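Local coordinates for protein putative phosphinothricin n-acetyltransferase (Acinetobacter baylyi, PDB 2JLM) that probably acetylates the amino group of L-methionine sulfoximine and L-methionine sulfone, with acetyl-CoA as the acetyl donor, at residues L22-L25 / E26-D30. Numbering follows the deposited sequence.
Sequences LEIL and EILND
Leu25 has its CG opposite its backbone N (chi1 175°), beside the carbonyl carbon, and its CD1 comes up against the amide of Asn29, whose chi1 of -68° sets CG beside its own backbone N and brings ND2 close to that methyl. The two side chains pass at a slant, Leu25 CD1 lying 3.3 Å from Asn29 ND2. In the backbone, Asn29 N donates a hydrogen bond to Leu25 O at 3.1 Å. Both polar atoms of the Asn29 amide are hydrogen-bonded outside these two turns, OD1 accepting from the backbone N of Arg44. One residue back, Ile24 and Leu28 run side by side in the same direction, and Ile24 CG2 meets Leu28 CD1 at 4.2 Å. Leu28 N donates to Ile24 O at 3.0 Å. These are successive i to i+4 steps of helix 17-34, the first helix of the GNAT fold, which follows the opening strand 7-14 and packs on the mixed sheet. Its buried side, with Ile24, Ile27 and Leu28, rests on Phe76 of strand 73-81, while Met49 of helix 46-58 touches Ile24, Leu25 and Leu28. Ile27 N donates to Glu23 O at 3.0 Å, and Ile27 CD1 folds back to within 3.4 Å of that same Glu23 O. The carboxylate of Glu23 turns elsewhere, OE1 accepting from the backbone N of Leu73 at the start of strand 73-81.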
ATOM      1  N   LEU D  22      -4.179  13.047  20.230  1.00 45.44           N
ATOM      2  CA  LEU D  22      -4.298  14.041  21.293  1.00 46.15           C
ATOM      3  C   LEU D  22      -3.109  14.982  21.295  1.00 49.06           C
ATOM      4  O   LEU D  22      -3.283  16.199  21.283  1.00 50.64           O
ATOM      5  CB  LEU D  22      -4.473  13.391  22.671  1.00 69.44           C
ATOM      6  CG  LEU D  22      -4.920  14.350  23.788  1.00 61.48           C
ATOM      7  CD1 LEU D  22      -5.727  13.629  24.854  1.00 66.35           C
ATOM      8  CD2 LEU D  22      -3.741  15.083  24.415  1.00 60.52           C
ATOM      9  N   GLU D  23      -1.903  14.419  21.305  1.00 37.10           N
ATOM     10  CA  GLU D  23      -0.682  15.228  21.255  1.00 48.67           C
ATOM     11  C   GLU D  23      -0.630  16.125  20.019  1.00 52.81           C
ATOM     12  O   GLU D  23      -0.333  17.316  20.123  1.00 34.87           O
ATOM     13  CB  GLU D  23       0.562  14.342  21.311  1.00 51.30           C
ATOM     14  CG  GLU D  23       1.007  14.016  22.717  1.00 55.69           C
ATOM     15  CD  GLU D  23       2.190  13.081  22.741  1.00 60.54           C
ATOM     16  OE1 GLU D  23       3.259  13.498  23.236  1.00 50.09           O
ATOM     17  OE2 GLU D  23       2.054  11.937  22.256  1.00 46.72           O
ATOM     18  N   ILE D  24      -0.910  15.551  18.853  1.00 48.32           N
ATOM     19  CA  ILE D  24      -0.988  16.333  17.625  1.00 61.93           C
ATOM     20  C   ILE D  24      -2.011  17.465  17.783  1.00 50.61           C
ATOM     21  O   ILE D  24      -1.745  18.623  17.443  1.00 40.56           O
ATOM     22  CB  ILE D  24      -1.315  15.442  16.399  1.00 40.28           C
ATOM     23  CG1 ILE D  24      -0.068  14.660  15.980  1.00 31.42           C
ATOM     24  CG2 ILE D  24      -1.823  16.286  15.241  1.00 39.50           C
ATOM     25  CD1 ILE D  24      -0.275  13.759  14.800  1.00 32.19           C
ATOM     26  N   LEU D  25      -3.171  17.146  18.338  1.00 37.95           N
ATOM     27  CA  LEU D  25      -4.189  18.170  18.534  1.00 49.01           C
ATOM     28  C   LEU D  25      -3.689  19.312  19.422  1.00 36.42           C
ATOM     29  O   LEU D  25      -4.044  20.467  19.208  1.00 60.00           O
ATOM     30  CB  LEU D  25      -5.473  17.566  19.096  1.00 37.83           C
ATOM     31  CG  LEU D  25      -6.592  18.546  19.456  1.00 62.78           C
ATOM     32  CD1 LEU D  25      -7.039  19.343  18.244  1.00 43.71           C
ATOM     33  CD2 LEU D  25      -7.762  17.796  20.061  1.00 43.43           C
ATOM     34  N   GLU D  26      -2.853  18.993  20.403  1.00 42.42           N
ATOM     35  CA  GLU D  26      -2.396  19.998  21.361  1.00 50.58           C
ATOM     36  C   GLU D  26      -1.313  20.872  20.744  1.00 35.27           C
ATOM     37  O   GLU D  26      -1.192  22.063  21.054  1.00 41.36           O
ATOM     38  CB  GLU D  26      -1.863  19.336  22.638  1.00 56.96           C
ATOM     39  CG  GLU D  26      -2.754  18.242  23.224  1.00 71.35           C
ATOM     40  CD  GLU D  26      -3.902  18.780  24.061  1.00 85.22           C
ATOM     41  OE1 GLU D  26      -4.937  18.085  24.166  1.00 81.31           O
ATOM     42  OE2 GLU D  26      -3.768  19.892  24.616  1.00 81.38           O
ATOM     43  N   ILE D  27      -0.518  20.270  19.870  1.00 33.43           N
ATOM     44  CA  ILE D  27       0.560  20.981  19.200  1.00 38.21           C
ATOM     45  C   ILE D  27      -0.042  21.960  18.180  1.00 55.30           C
ATOM     46  O   ILE D  27       0.321  23.141  18.134  1.00 30.34           O
ATOM     47  CB  ILE D  27       1.550  19.969  18.584  1.00 59.66           C
ATOM     48  CG1 ILE D  27       2.302  19.262  19.718  1.00 44.68           C
ATOM     49  CG2 ILE D  27       2.528  20.643  17.636  1.00 29.07           C
ATOM     50  CD1 ILE D  27       2.877  17.919  19.352  1.00 38.28           C
ATOM     51  N   LEU D  28      -1.007  21.486  17.401  1.00 41.22           N
ATOM     52  CA  LEU D  28      -1.690  22.358  16.447  1.00 32.81           C
ATOM     53  C   LEU D  28      -2.346  23.557  17.123  1.00 61.76           C
ATOM     54  O   LEU D  28      -2.125  24.710  16.725  1.00 50.57           O
ATOM     55  CB  LEU D  28      -2.731  21.576  15.650  1.00 28.75           C
ATOM     56  CG  LEU D  28      -2.130  20.548  14.689  1.00 40.64           C
ATOM     57  CD1 LEU D  28      -3.204  19.973  13.779  1.00 49.36           C
ATOM     58  CD2 LEU D  28      -0.998  21.168  13.872  1.00 39.56           C
ATOM     59  N   ASN D  29      -3.155  23.291  18.144  1.00 41.23           N
ATOM     60  CA  ASN D  29      -3.886  24.368  18.803  1.00 34.74           C
ATOM     61  C   ASN D  29      -2.965  25.407  19.416  1.00 40.60           C
ATOM     62  O   ASN D  29      -3.300  26.597  19.451  1.00 47.76           O
ATOM     63  CB  ASN D  29      -4.864  23.820  19.833  1.00 39.12           C
ATOM     64  CG  ASN D  29      -5.999  23.066  19.192  1.00 53.21           C
ATOM     65  OD1 ASN D  29      -6.293  23.262  18.013  1.00 54.20           O
ATOM     66  ND2 ASN D  29      -6.641  22.192  19.958  1.00 59.22           N
ATOM     67  N   ASP D  30      -1.796  24.972  19.875  1.00 28.16           N
ATOM     68  CA  ASP D  30      -0.836  25.925  20.416  1.00 41.73           C
ATOM     69  C   ASP D  30      -0.364  26.865  19.316  1.00 58.42           C
ATOM     70  O   ASP D  30      -0.239  28.074  19.530  1.00 46.21           O
ATOM     71  CB  ASP D  30       0.368  25.230  21.042  1.00 24.65           C
ATOM     72  CG  ASP D  30       1.550  26.170  21.206  1.00 69.15           C
ATOM     73  OD1 ASP D  30       1.550  26.992  22.150  1.00 35.25           O
ATOM     74  OD2 ASP D  30       2.477  26.101  20.373  1.00 58.63           O
TER